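Local coordinates for putative transcriptional regulator protein, LacI family (Rhizobium etli, PDB 3MIZ) that probably binds cis-regulatory DNA and represses transcription as a LacI-family regulator with a periplasmic-binding-protein-like domain, at residues A[115-123]-A[148-157]; A[205-213]-A[239-248]. One frame throughout, in Å; residues are numbered along the deposited sequence.

Contact 1 of 2, residues A[115-123]-A[148-157]; sequences DYQGARDLT and LRLDAFRRTT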
ATOM      1  N   ASP A 115       1.226 -11.616  16.842  1.00 15.83           N
ATOM      2  CA  ASP A 115      -0.196 -11.348  16.631  1.00 16.94           C
ATOM      3  C   ASP A 115      -1.029 -11.645  17.868  1.00 16.20           C
ATOM      4  O   ASP A 115      -1.933 -10.890  18.225  1.00 14.62           O
ATOM      5  CB  ASP A 115      -0.723 -12.205  15.479  1.00 17.30           C
ATOM      6  CG  ASP A 115      -0.194 -11.758  14.147  1.00 19.62           C
ATOM      7  OD1 ASP A 115      -0.898 -10.999  13.457  1.00 19.40           O
ATOM      8  OD2 ASP A 115       0.940 -12.143  13.807  1.00 20.31           O
ATOM      9  N   TYR A 116      -0.731 -12.764  18.507  1.00 16.96           N
ATOM     10  CA  TYR A 116      -1.464 -13.179  19.692  1.00 15.22           C
ATOM     11  C   TYR A 116      -1.332 -12.155  20.821  1.00 15.44           C
ATOM     12  O   TYR A 116      -2.333 -11.726  21.410  1.00 14.47           O
ATOM     13  CB  TYR A 116      -0.954 -14.549  20.155  1.00 15.65           C
ATOM     14  CG  TYR A 116      -1.820 -15.183  21.218  1.00 15.72           C
ATOM     15  CD1 TYR A 116      -2.905 -15.980  20.874  1.00 15.89           C
ATOM     16  CD2 TYR A 116      -1.575 -14.955  22.569  1.00 18.00           C
ATOM     17  CE1 TYR A 116      -3.727 -16.533  21.850  1.00 16.54           C
ATOM     18  CE2 TYR A 116      -2.389 -15.504  23.550  1.00 16.88           C
ATOM     19  CZ  TYR A 116      -3.461 -16.291  23.186  1.00 17.69           C
ATOM     20  OH  TYR A 116      -4.273 -16.833  24.157  1.00 17.02           O
ATOM     21  N   GLN A 117      -0.101 -11.760  21.124  1.00 15.78           N
ATOM     22  CA  GLN A 117       0.142 -10.794  22.186  1.00 15.19           C
ATOM     23  C   GLN A 117      -0.538  -9.464  21.868  1.00 17.80           C
ATOM     24  O   GLN A 117      -1.174  -8.862  22.733  1.00 15.15           O
ATOM     25  CB  GLN A 117       1.651 -10.594  22.371  1.00 18.14           C
ATOM     26  CG  GLN A 117       2.054  -9.323  23.115  1.00 18.90           C
ATOM     27  CD  GLN A 117       2.230  -8.147  22.180  1.00 20.62           C
ATOM     28  OE1 GLN A 117       2.849  -8.277  21.127  1.00 20.11           O
ATOM     29  NE2 GLN A 117       1.699  -6.985  22.563  1.00 18.26           N
ATOM     30  N   GLY A 118      -0.402  -9.018  20.621  1.00 14.72           N
ATOM     31  CA  GLY A 118      -1.006  -7.762  20.215  1.00 15.35           C
ATOM     32  C   GLY A 118      -2.511  -7.753  20.395  1.00 14.99           C
ATOM     33  O   GLY A 118      -3.068  -6.787  20.924  1.00 16.13           O
ATOM     34  N   ALA A 119      -3.178  -8.821  19.961  1.00 13.56           N
ATOM     35  CA  ALA A 119      -4.631  -8.907  20.082  1.00 15.34           C
ATOM     36  C   ALA A 119      -5.032  -9.027  21.545  1.00 16.61           C
ATOM     37  O   ALA A 119      -6.077  -8.517  21.960  1.00 13.12           O
ATOM     38  CB  ALA A 119      -5.168 -10.094  19.287  1.00 17.23           C
ATOM     39  N   ARG A 120      -4.194  -9.708  22.322  1.00 15.16           N
ATOM     40  CA  ARG A 120      -4.445  -9.875  23.744  1.00 17.52           C
ATOM     41  C   ARG A 120      -4.431  -8.507  24.430  1.00 15.10           C
ATOM     42  O   ARG A 120      -5.348  -8.172  25.177  1.00 15.93           O
ATOM     43  CB  ARG A 120      -3.370 -10.775  24.376  1.00 17.94           C
ATOM     44  CG  ARG A 120      -3.396 -10.817  25.906  1.00 20.24           C
ATOM     45  CD  ARG A 120      -2.392 -11.831  26.473  1.00 22.14           C
ATOM     46  NE  ARG A 120      -0.981 -11.441  26.329  1.00 24.38           N
ATOM     47  CZ  ARG A 120      -0.058 -12.190  25.720  1.00 26.49           C
ATOM     48  NH1 ARG A 120      -0.400 -13.358  25.189  1.00 28.98           N
ATOM     49  NH2 ARG A 120       1.211 -11.797  25.659  1.00 19.78           N
ATOM     50  N   ASP A 121      -3.392  -7.723  24.171  1.00 15.70           N
ATOM     51  CA  ASP A 121      -3.266  -6.413  24.796  1.00 16.75           C
ATOM     52  C   ASP A 121      -4.341  -5.431  24.355  1.00 18.99           C
ATOM     53  O   ASP A 121      -4.771  -4.579  25.134  1.00 19.95           O
ATOM     54  CB  ASP A 121      -1.886  -5.826  24.518  1.00 16.46           C
ATOM     55  CG  ASP A 121      -0.789  -6.569  25.250  1.00 20.23           C
ATOM     56  OD1 ASP A 121      -1.108  -7.263  26.241  1.00 20.38           O
ATOM     57  OD2 ASP A 121       0.383  -6.452  24.848  1.00 19.70           O
ATOM     58  N   LEU A 122      -4.779  -5.558  23.108  1.00 17.29           N
ATOM     59  CA  LEU A 122      -5.805  -4.679  22.568  1.00 17.14           C
ATOM     60  C   LEU A 122      -7.149  -5.045  23.195  1.00 16.06           C
ATOM     61  O   LEU A 122      -7.961  -4.172  23.499  1.00 14.58           O
ATOM     62  CB  LEU A 122      -5.842  -4.832  21.045  1.00 19.57           C
ATOM     63  CG  LEU A 122      -6.384  -3.707  20.170  1.00 24.21           C
ATOM     64  CD1 LEU A 122      -5.867  -2.357  20.631  1.00 23.37           C
ATOM     65  CD2 LEU A 122      -5.960  -3.983  18.738  1.00 25.57           C
ATOM     66  N   THR A 123      -7.372  -6.338  23.417  1.00 13.86           N
ATOM     67  CA  THR A 123      -8.622  -6.784  24.021  1.00 15.40           C
ATOM     68  C   THR A 123      -8.652  -6.333  25.490  1.00 17.57           C
ATOM     69  O   THR A 123      -9.672  -5.837  25.976  1.00 18.64           O
ATOM     70  CB  THR A 123      -8.771  -8.329  23.922  1.00 17.62           C
ATOM     71  OG1 THR A 123      -8.786  -8.717  22.539  1.00 18.27           O
ATOM     72  CG2 THR A 123     -10.077  -8.794  24.577  1.00 16.70           C
ATOM     73  N   LEU A 148      -4.821 -16.270  14.810  1.00 13.82           N
ATOM     74  CA  LEU A 148      -4.138 -16.067  16.087  1.00 13.64           C
ATOM     75  C   LEU A 148      -4.703 -14.862  16.836  1.00 14.17           C
ATOM     76  O   LEU A 148      -4.796 -14.882  18.055  1.00 12.98           O
ATOM     77  CB  LEU A 148      -2.641 -15.864  15.873  1.00 13.38           C
ATOM     78  CG  LEU A 148      -1.894 -17.081  15.325  1.00 13.41           C
ATOM     79  CD1 LEU A 148      -0.423 -16.730  15.142  1.00 13.54           C
ATOM     80  CD2 LEU A 148      -2.055 -18.247  16.287  1.00 14.03           C
ATOM     81  N   ARG A 149      -5.070 -13.812  16.112  1.00 12.76           N
ATOM     82  CA  ARG A 149      -5.635 -12.630  16.756  1.00 14.38           C
ATOM     83  C   ARG A 149      -6.996 -12.981  17.353  1.00 15.28           C
ATOM     84  O   ARG A 149      -7.366 -12.486  18.422  1.00 14.91           O
ATOM     85  CB  ARG A 149      -5.779 -11.492  15.741  1.00 13.20           C
ATOM     86  CG  ARG A 149      -4.448 -11.079  15.147  1.00 14.59           C
ATOM     87  CD  ARG A 149      -4.603 -10.081  14.014  1.00 14.73           C
ATOM     88  NE  ARG A 149      -3.328  -9.891  13.331  1.00 13.60           N
ATOM     89  CZ  ARG A 149      -3.147  -9.080  12.296  1.00 15.71           C
ATOM     90  NH1 ARG A 149      -4.160  -8.372  11.811  1.00 15.81           N
ATOM     91  NH2 ARG A 149      -1.946  -8.980  11.746  1.00 18.34           N
ATOM     92  N   LEU A 150      -7.730 -13.841  16.659  1.00 15.19           N
ATOM     93  CA  LEU A 150      -9.045 -14.273  17.119  1.00 16.88           C
ATOM     94  C   LEU A 150      -8.885 -15.198  18.324  1.00 17.74           C
ATOM     95  O   LEU A 150      -9.672 -15.139  19.275  1.00 16.24           O
ATOM     96  CB  LEU A 150      -9.792 -14.994  15.995  1.00 16.11           C
ATOM     97  CG  LEU A 150     -11.138 -15.624  16.389  1.00 20.36           C
ATOM     98  CD1 LEU A 150     -12.118 -14.542  16.866  1.00 17.24           C
ATOM     99  CD2 LEU A 150     -11.701 -16.373  15.199  1.00 20.67           C
ATOM    100  N   ASP A 151      -7.863 -16.050  18.289  1.00 15.33           N
ATOM    101  CA  ASP A 151      -7.617 -16.952  19.412  1.00 15.49           C
ATOM    102  C   ASP A 151      -7.392 -16.112  20.668  1.00 14.51           C
ATOM    103  O   ASP A 151      -7.870 -16.449  21.753  1.00 14.68           O
ATOM    104  CB  ASP A 151      -6.369 -17.807  19.186  1.00 16.55           C
ATOM    105  CG  ASP A 151      -6.563 -18.897  18.143  1.00 18.83           C
ATOM    106  OD1 ASP A 151      -7.720 -19.290  17.857  1.00 21.26           O
ATOM    107  OD2 ASP A 151      -5.533 -19.379  17.625  1.00 19.56           O
ATOM    108  N   ALA A 152      -6.650 -15.020  20.508  1.00 16.14           N
ATOM    109  CA  ALA A 152      -6.331 -14.133  21.625  1.00 17.99           C
ATOM    110  C   ALA A 152      -7.578 -13.453  22.156  1.00 18.46           C
ATOM    111  O   ALA A 152      -7.779 -13.367  23.363  1.00 19.51           O
ATOM    112  CB  ALA A 152      -5.320 -13.086  21.196  1.00 17.20           C
ATOM    113  N   PHE A 153      -8.410 -12.963  21.249  1.00 18.66           N
ATOM    114  CA  PHE A 153      -9.641 -12.289  21.634  1.00 19.85           C
ATOM    115  C   PHE A 153     -10.515 -13.236  22.448  1.00 22.59           C
ATOM    116  O   PHE A 153     -11.035 -12.867  23.504  1.00 20.89           O
ATOM    117  CB  PHE A 153     -10.392 -11.827  20.383  1.00 17.00           C
ATOM    118  CG  PHE A 153     -11.719 -11.188  20.669  1.00 17.04           C
ATOM    119  CD1 PHE A 153     -11.796 -10.008  21.400  1.00 16.69           C
ATOM    120  CD2 PHE A 153     -12.895 -11.763  20.199  1.00 14.80           C
ATOM    121  CE1 PHE A 153     -13.033  -9.406  21.659  1.00 16.58           C
ATOM    122  CE2 PHE A 153     -14.133 -11.170  20.452  1.00 17.47           C
ATOM    123  CZ  PHE A 153     -14.200  -9.990  21.182  1.00 13.93           C
ATOM    124  N   ARG A 154     -10.666 -14.461  21.957  1.00 22.60           N
ATOM    125  CA  ARG A 154     -11.483 -15.455  22.641  1.00 25.23           C
ATOM    126  C   ARG A 154     -11.015 -15.775  24.055  1.00 24.58           C
ATOM    127  O   ARG A 154     -11.813 -15.736  24.987  1.00 28.08           O
ATOM    128  CB  ARG A 154     -11.545 -16.755  21.829  1.00 25.89           C
ATOM    129  CG  ARG A 154     -12.417 -16.695  20.587  1.00 30.60           C
ATOM    130  CD  ARG A 154     -12.350 -18.025  19.843  1.00 33.97           C
ATOM    131  NE  ARG A 154     -13.069 -18.007  18.572  1.00 36.98           N
ATOM    132  CZ  ARG A 154     -14.392 -17.982  18.455  1.00 37.50           C
ATOM    133  NH1 ARG A 154     -15.156 -17.972  19.539  1.00 38.70           N
ATOM    134  NH2 ARG A 154     -14.950 -17.970  17.254  1.00 36.74           N
ATOM    135  N   ARG A 155      -9.739 -16.100  24.231  1.00 25.57           N
ATOM    136  CA  ARG A 155      -9.257 -16.426  25.572  1.00 26.74           C
ATOM    137  C   ARG A 155      -9.122 -15.228  26.509  1.00 26.17           C
ATOM    138  O   ARG A 155      -9.407 -15.343  27.700  1.00 24.24           O
ATOM    139  CB  ARG A 155      -7.910 -17.150  25.531  1.00 27.97           C
ATOM    140  CG  ARG A 155      -7.425 -17.533  26.939  1.00 31.18           C
ATOM    141  CD  ARG A 155      -6.046 -18.163  26.937  1.00 31.97           C
ATOM    142  NE  ARG A 155      -5.503 -18.332  28.286  1.00 32.12           N
ATOM    143  CZ  ARG A 155      -6.000 -19.148  29.214  1.00 32.96           C
ATOM    144  NH1 ARG A 155      -7.073 -19.890  28.962  1.00 32.10           N
ATOM    145  NH2 ARG A 155      -5.409 -19.236  30.398  1.00 30.39           N
ATOM    146  N   THR A 156      -8.682 -14.087  25.990  1.00 24.93           N
ATOM    147  CA  THR A 156      -8.522 -12.918  26.845  1.00 25.07           C
ATOM    148  C   THR A 156      -9.860 -12.516  27.431  1.00 24.71           C
ATOM    149  O   THR A 156      -9.953 -12.172  28.614  1.00 24.16           O
ATOM    150  CB  THR A 156      -7.922 -11.734  26.078  1.00 25.84           C
ATOM    151  OG1 THR A 156      -8.750 -11.418  24.954  1.00 29.98           O
ATOM    152  CG2 THR A 156      -6.518 -12.078  25.606  1.00 19.12           C
ATOM    153  N   THR A 157     -10.899 -12.565  26.605  1.00 23.76           N
ATOM    154  CA  THR A 157     -12.229 -12.216  27.073  1.00 26.05           C
ATOM    155  C   THR A 157     -12.730 -13.260  28.070  1.00 27.10           C
ATOM    156  O   THR A 157     -13.433 -12.923  29.020  1.00 27.34           O
ATOM    157  CB  THR A 157     -13.234 -12.083  25.902  1.00 27.06           C
ATOM    158  OG1 THR A 157     -14.542 -11.831  26.425  1.00 31.45           O
ATOM    159  CG2 THR A 157     -13.266 -13.339  25.059  1.00 22.74           C
TER
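D115 and R149 meet carboxylate to guanidinium where helices 115-123 and 148-157 come together. The two planes lie 15° apart, and R149 presents NE and NH2 together to one oxygen: NE reaches D115 OD1 at 2.7 Å through that oxygen's anti lone pair, and NH2 holds the same atom at 2.8 Å, nearly along its C-O axis. OD1 thus takes both N-H groups, while OD2 is left to R81. R149 can span the distance because its chain runs extended from CG to NE; NH1 binds G204 O, and F232 adds a cation-pi contact. Further along, the helices touch through small residues, A119 CB lying 3.6 Å from A152 CB, which lets their axes close to 7.6 Å at a crossing angle of -39°. The Y116 ring lies over A152 beside this seam: with CG anti to the backbone N (chi1 -169°) it swings across to helix 148-157, where A152 CB makes a CH-pi contact 3.9 Å from the ring centroid. Its OH continues to R155 CD at 3.6 Å. At the far end T123 OG1 sits in the plane of the F153 ring, at its edge, 3.5 Å from CD1, and also bonds back to A119 O, which T123 N reaches from the opposite face of the carbonyl. T123 and F153 both rest on M202 of strand 200-203, and F153 also meets Y136 and I134. Two helices packed side by side on one face of a sheet with parallel central strands are characteristic of the alpha/beta sandwich of periplasmic-binding-protein-like domains.

Contact 2 of 2, residues A[205-213]-A[239-248]; sequences NDEMAIQIY and TMALKPELTT
Y213 OH donates to P244 O at 2.8 Å, tilted 28° from the carbonyl plane, and T248 OG1 donates to D206 OD1, also at 2.8 Å, on the syn lone pair. These two bonds, about two turns apart on helix 206-217, hold the loop that leads from helix 236-239 to strand 248-250 against it, within the alpha/beta fold of a periplasmic-binding-protein-like domain. D206 OD2 accepts from F235 N, so both carboxylate oxygens are engaged; T239 turns its methyl to this carboxylate while its hydroxyl bonds D234. Between the two bonds the loop offers leucines. L242 lies over one face of the Y213 ring, with CD1 4.0 Å from the centroid, 15° off the normal, in a CH-pi contact, and L246 CD1 meets the ring at its edge, 3.8 Å from CE1. A phenylalanine in place of Y213 would probably keep much of this packing but leave P244 O without its hydroxyl partner and the cis-proline turn less firmly held. A209 CB touches both leucines, 3.8 Å from L246 CD2. L246 reaches inward because CG stands anti to its backbone N (chi1 -172°), which points its branches at the helix. I210 also packs on L242 of the second subunit, placing this face at the dimer contact. Within the chain, the I210 and L242 side chains cross at about a right angle, I210 CG1 lying 4.0 Å from L242 CD2.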
ATOM      1  N   ASN A 205      -8.331  -5.952  11.047  1.00 12.72           N
ATOM      2  CA  ASN A 205      -7.160  -5.116  10.782  1.00 11.92           C
ATOM      3  C   ASN A 205      -7.597  -3.684  10.468  1.00 12.59           C
ATOM      4  O   ASN A 205      -8.796  -3.397  10.357  1.00  9.15           O
ATOM      5  CB  ASN A 205      -6.282  -5.680   9.649  1.00 11.70           C
ATOM      6  CG  ASN A 205      -6.949  -5.629   8.285  1.00 15.76           C
ATOM      7  OD1 ASN A 205      -8.008  -5.033   8.111  1.00 12.04           O
ATOM      8  ND2 ASN A 205      -6.312  -6.262   7.302  1.00 16.46           N
ATOM      9  N   ASP A 206      -6.628  -2.785  10.328  1.00 10.78           N
ATOM     10  CA  ASP A 206      -6.935  -1.382  10.065  1.00 10.25           C
ATOM     11  C   ASP A 206      -7.698  -1.145   8.766  1.00 12.04           C
ATOM     12  O   ASP A 206      -8.615  -0.334   8.727  1.00 10.57           O
ATOM     13  CB  ASP A 206      -5.650  -0.548  10.049  1.00 10.67           C
ATOM     14  CG  ASP A 206      -4.897  -0.615  11.367  1.00 12.37           C
ATOM     15  OD1 ASP A 206      -5.540  -0.805  12.413  1.00 14.42           O
ATOM     16  OD2 ASP A 206      -3.658  -0.456  11.354  1.00 14.74           O
ATOM     17  N   GLU A 207      -7.316  -1.849   7.704  1.00 10.43           N
ATOM     18  CA  GLU A 207      -7.977  -1.680   6.426  1.00 12.87           C
ATOM     19  C   GLU A 207      -9.493  -1.854   6.580  1.00 12.40           C
ATOM     20  O   GLU A 207     -10.270  -1.027   6.106  1.00 11.42           O
ATOM     21  CB  GLU A 207      -7.424  -2.698   5.418  1.00 13.82           C
ATOM     22  CG  GLU A 207      -7.769  -2.370   3.994  1.00 19.30           C
ATOM     23  CD  GLU A 207      -7.106  -3.302   3.005  1.00 19.88           C
ATOM     24  OE1 GLU A 207      -5.890  -3.557   3.153  1.00 23.43           O
ATOM     25  OE2 GLU A 207      -7.799  -3.766   2.077  1.00 21.36           O
HETATM   26  N   MSE A 208      -9.892  -2.932   7.253  1.00 12.51           N
HETATM   27  CA  MSE A 208     -11.304  -3.251   7.484  1.00 10.20           C
HETATM   28  C   MSE A 208     -12.030  -2.171   8.300  1.00 12.15           C
HETATM   29  O   MSE A 208     -13.251  -1.988   8.170  1.00 13.60           O
HETATM   30  CB  MSE A 208     -11.418  -4.593   8.226  1.00 14.28           C
HETATM   31  CG  MSE A 208     -10.867  -5.812   7.491  1.00 15.67           C
HETATM   32 SE   MSE A 208     -10.833  -7.380   8.665  1.00 24.05          SE
HETATM   33  CE  MSE A 208     -12.725  -7.650   8.778  1.00 16.71           C
ATOM     34  N   ALA A 209     -11.286  -1.469   9.151  1.00 11.67           N
ATOM     35  CA  ALA A 209     -11.867  -0.424   9.996  1.00 13.33           C
ATOM     36  C   ALA A 209     -12.516   0.677   9.178  1.00 13.30           C
ATOM     37  O   ALA A 209     -13.459   1.311   9.637  1.00 14.29           O
ATOM     38  CB  ALA A 209     -10.807   0.176  10.922  1.00 11.02           C
ATOM     39  N   ILE A 210     -12.011   0.917   7.969  1.00 12.88           N
ATOM     40  CA  ILE A 210     -12.603   1.947   7.131  1.00 10.14           C
ATOM     41  C   ILE A 210     -14.096   1.660   6.946  1.00 12.02           C
ATOM     42  O   ILE A 210     -14.927   2.551   7.093  1.00 11.26           O
ATOM     43  CB  ILE A 210     -11.953   2.008   5.731  1.00  8.94           C
ATOM     44  CG1 ILE A 210     -10.481   2.418   5.843  1.00  9.44           C
ATOM     45  CG2 ILE A 210     -12.698   3.033   4.861  1.00 11.57           C
ATOM     46  CD1 ILE A 210      -9.705   2.243   4.534  1.00 14.32           C
ATOM     47  N   GLN A 211     -14.428   0.413   6.625  1.00 11.06           N
ATOM     48  CA  GLN A 211     -15.825   0.029   6.408  1.00 13.24           C
ATOM     49  C   GLN A 211     -16.669   0.055   7.676  1.00 12.53           C
ATOM     50  O   GLN A 211     -17.873   0.339   7.617  1.00 12.93           O
ATOM     51  CB  GLN A 211     -15.899  -1.361   5.772  1.00 12.71           C
ATOM     52  CG  GLN A 211     -15.278  -1.401   4.383  1.00 14.44           C
ATOM     53  CD  GLN A 211     -15.486  -2.729   3.695  1.00 13.24           C
ATOM     54  OE1 GLN A 211     -16.626  -3.152   3.467  1.00 12.57           O
ATOM     55  NE2 GLN A 211     -14.389  -3.397   3.357  1.00 12.21           N
ATOM     56  N   ILE A 212     -16.045  -0.247   8.815  1.00 11.57           N
ATOM     57  CA  ILE A 212     -16.742  -0.244  10.100  1.00 12.39           C
ATOM     58  C   ILE A 212     -17.032   1.205  10.538  1.00 13.27           C
ATOM     59  O   ILE A 212     -18.065   1.488  11.147  1.00 14.74           O
ATOM     60  CB  ILE A 212     -15.902  -0.976  11.178  1.00 11.08           C
ATOM     61  CG1 ILE A 212     -15.630  -2.415  10.716  1.00 12.32           C
ATOM     62  CG2 ILE A 212     -16.658  -1.007  12.510  1.00 14.75           C
ATOM     63  CD1 ILE A 212     -14.682  -3.194  11.592  1.00 11.73           C
ATOM     64  N   TYR A 213     -16.114   2.120  10.245  1.00 12.20           N
ATOM     65  CA  TYR A 213     -16.330   3.529  10.590  1.00 13.38           C
ATOM     66  C   TYR A 213     -17.539   4.024   9.810  1.00 12.05           C
ATOM     67  O   TYR A 213     -18.426   4.675  10.361  1.00 13.80           O
ATOM     68  CB  TYR A 213     -15.119   4.383  10.194  1.00 11.97           C
ATOM     69  CG  TYR A 213     -14.135   4.654  11.312  1.00 15.64           C
ATOM     70  CD1 TYR A 213     -13.538   3.612  12.020  1.00 14.82           C
ATOM     71  CD2 TYR A 213     -13.754   5.963  11.616  1.00 15.06           C
ATOM     72  CE1 TYR A 213     -12.580   3.864  13.003  1.00 16.29           C
ATOM     73  CE2 TYR A 213     -12.794   6.227  12.590  1.00 16.50           C
ATOM     74  CZ  TYR A 213     -12.211   5.176  13.278  1.00 15.04           C
ATOM     75  OH  TYR A 213     -11.247   5.435  14.225  1.00 16.94           O
ATOM     76  N   THR A 239      -4.805   4.362   9.436  1.00 19.66           N
ATOM     77  CA  THR A 239      -4.920   4.871  10.804  1.00 21.26           C
ATOM     78  C   THR A 239      -4.950   6.378  10.969  1.00 25.11           C
ATOM     79  O   THR A 239      -5.680   6.895  11.829  1.00 25.79           O
ATOM     80  CB  THR A 239      -3.826   4.274  11.720  1.00 20.83           C
ATOM     81  OG1 THR A 239      -2.529   4.669  11.260  1.00 19.23           O
ATOM     82  CG2 THR A 239      -3.928   2.751  11.712  1.00 18.40           C
HETATM   83  N   MSE A 240      -4.179   7.085  10.148  1.00 26.14           N
HETATM   84  CA  MSE A 240      -4.129   8.537  10.219  1.00 31.02           C
HETATM   85  C   MSE A 240      -5.080   9.241   9.249  1.00 29.94           C
HETATM   86  O   MSE A 240      -5.096  10.474   9.165  1.00 29.06           O
HETATM   87  CB  MSE A 240      -2.701   9.013   9.985  1.00 38.72           C
HETATM   88  CG  MSE A 240      -1.751   8.591  11.087  1.00 47.90           C
HETATM   89 SE   MSE A 240       0.013   9.263  10.785  1.00 64.65          SE
HETATM   90  CE  MSE A 240      -0.168  10.968  11.694  1.00 58.35           C
ATOM     91  N   ALA A 241      -5.864   8.456   8.516  1.00 25.35           N
ATOM     92  CA  ALA A 241      -6.842   9.001   7.583  1.00 23.08           C
ATOM     93  C   ALA A 241      -8.177   9.038   8.316  1.00 21.65           C
ATOM     94  O   ALA A 241      -8.924  10.011   8.238  1.00 22.25           O
ATOM     95  CB  ALA A 241      -6.950   8.112   6.342  1.00 21.44           C
ATOM     96  N   LEU A 242      -8.472   7.965   9.037  1.00 18.76           N
ATOM     97  CA  LEU A 242      -9.715   7.887   9.786  1.00 17.99           C
ATOM     98  C   LEU A 242      -9.702   8.919  10.906  1.00 17.90           C
ATOM     99  O   LEU A 242      -8.659   9.203  11.504  1.00 18.03           O
ATOM    100  CB  LEU A 242      -9.900   6.490  10.386  1.00 15.73           C
ATOM    101  CG  LEU A 242      -9.876   5.312   9.405  1.00 15.32           C
ATOM    102  CD1 LEU A 242      -9.936   4.000  10.175  1.00 16.11           C
ATOM    103  CD2 LEU A 242     -11.035   5.427   8.423  1.00 17.37           C
ATOM    104  N   LYS A 243     -10.870   9.488  11.170  1.00 16.38           N
ATOM    105  CA  LYS A 243     -11.032  10.466  12.236  1.00 17.22           C
ATOM    106  C   LYS A 243     -12.276  10.004  12.978  1.00 15.32           C
ATOM    107  O   LYS A 243     -13.333   9.828  12.369  1.00 17.05           O
ATOM    108  CB  LYS A 243     -11.264  11.870  11.661  1.00 18.13           C
ATOM    109  CG  LYS A 243     -10.194  12.350  10.687  1.00 18.43           C
ATOM    110  CD  LYS A 243      -8.851  12.569  11.365  1.00 22.52           C
ATOM    111  CE  LYS A 243      -7.812  13.064  10.365  1.00 22.23           C
ATOM    112  NZ  LYS A 243      -6.490  13.332  10.993  1.00 23.70           N
ATOM    113  N   PRO A 244     -12.173   9.794  14.297  1.00 16.68           N
ATOM    114  CA  PRO A 244     -10.974   9.967  15.128  1.00 16.01           C
ATOM    115  C   PRO A 244      -9.837   9.020  14.764  1.00 16.71           C
ATOM    116  O   PRO A 244     -10.059   7.950  14.179  1.00 15.13           O
ATOM    117  CB  PRO A 244     -11.496   9.702  16.535  1.00 17.39           C
ATOM    118  CG  PRO A 244     -12.530   8.644  16.296  1.00 14.94           C
ATOM    119  CD  PRO A 244     -13.263   9.178  15.077  1.00 13.90           C
ATOM    120  N   GLU A 245      -8.615   9.427  15.109  1.00 16.91           N
ATOM    121  CA  GLU A 245      -7.424   8.625  14.848  1.00 19.03           C
ATOM    122  C   GLU A 245      -7.637   7.239  15.462  1.00 15.16           C
ATOM    123  O   GLU A 245      -8.032   7.124  16.617  1.00 13.48           O
ATOM    124  CB  GLU A 245      -6.197   9.293  15.474  1.00 22.46           C
ATOM    125  CG  GLU A 245      -5.778  10.588  14.806  1.00 31.57           C
ATOM    126  CD  GLU A 245      -5.221  10.369  13.412  1.00 37.05           C
ATOM    127  OE1 GLU A 245      -5.969   9.878  12.540  1.00 38.68           O
ATOM    128  OE2 GLU A 245      -4.029  10.686  13.188  1.00 39.28           O
ATOM    129  N   LEU A 246      -7.349   6.202  14.683  1.00 14.65           N
ATOM    130  CA  LEU A 246      -7.546   4.811  15.105  1.00 13.94           C
ATOM    131  C   LEU A 246      -6.544   4.216  16.094  1.00 11.86           C
ATOM    132  O   LEU A 246      -5.338   4.170  15.831  1.00 14.58           O
ATOM    133  CB  LEU A 246      -7.594   3.918  13.864  1.00 12.18           C
ATOM    134  CG  LEU A 246      -7.972   2.446  14.043  1.00 14.01           C
ATOM    135  CD1 LEU A 246      -9.417   2.326  14.513  1.00 14.31           C
ATOM    136  CD2 LEU A 246      -7.796   1.726  12.717  1.00 16.34           C
ATOM    137  N   THR A 247      -7.055   3.750  17.228  1.00 11.43           N
ATOM    138  CA  THR A 247      -6.215   3.107  18.231  1.00 12.02           C
ATOM    139  C   THR A 247      -5.985   1.696  17.686  1.00 12.76           C
ATOM    140  O   THR A 247      -6.930   1.022  17.284  1.00  9.73           O
ATOM    141  CB  THR A 247      -6.924   3.083  19.582  1.00 14.37           C
ATOM    142  OG1 THR A 247      -6.964   4.426  20.099  1.00 13.21           O
ATOM    143  CG2 THR A 247      -6.193   2.175  20.567  1.00 13.27           C
ATOM    144  N   THR A 248      -4.735   1.247  17.676  1.00 13.44           N
ATOM    145  CA  THR A 248      -4.438  -0.054  17.078  1.00 13.76           C
ATOM    146  C   THR A 248      -3.219  -0.727  17.701  1.00 15.74           C
ATOM    147  O   THR A 248      -2.666  -0.253  18.693  1.00 14.53           O
ATOM    148  CB  THR A 248      -4.208   0.154  15.545  1.00 13.65           C
ATOM    149  OG1 THR A 248      -4.130  -1.102  14.863  1.00 13.85           O
ATOM    150  CG2 THR A 248      -2.915   0.926  15.308  1.00 13.30           C
TER

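In the fold
Contacts 1 and 2 belong to the same lobe, with centres about 19 Å apart, and follow one another along the chain. Strand 200-203 lies between them: residues of 115-123 and 148-157 pack on M202, those of 205-213 on S203. The two contacts touch at R149 NH1 and N205 CB, 4.1 Å apart, and at L122 CD1 and T248 C, 4.3 Å apart. F232 joins them too, meeting R149 through its ring and D206 through its backbone. Contact 2 reaches the second subunit, whereas no other chain of the assembly touches contact 1. LacI-family regulators typically bind effectors in the cleft between their lobes; neither contact includes a ligand.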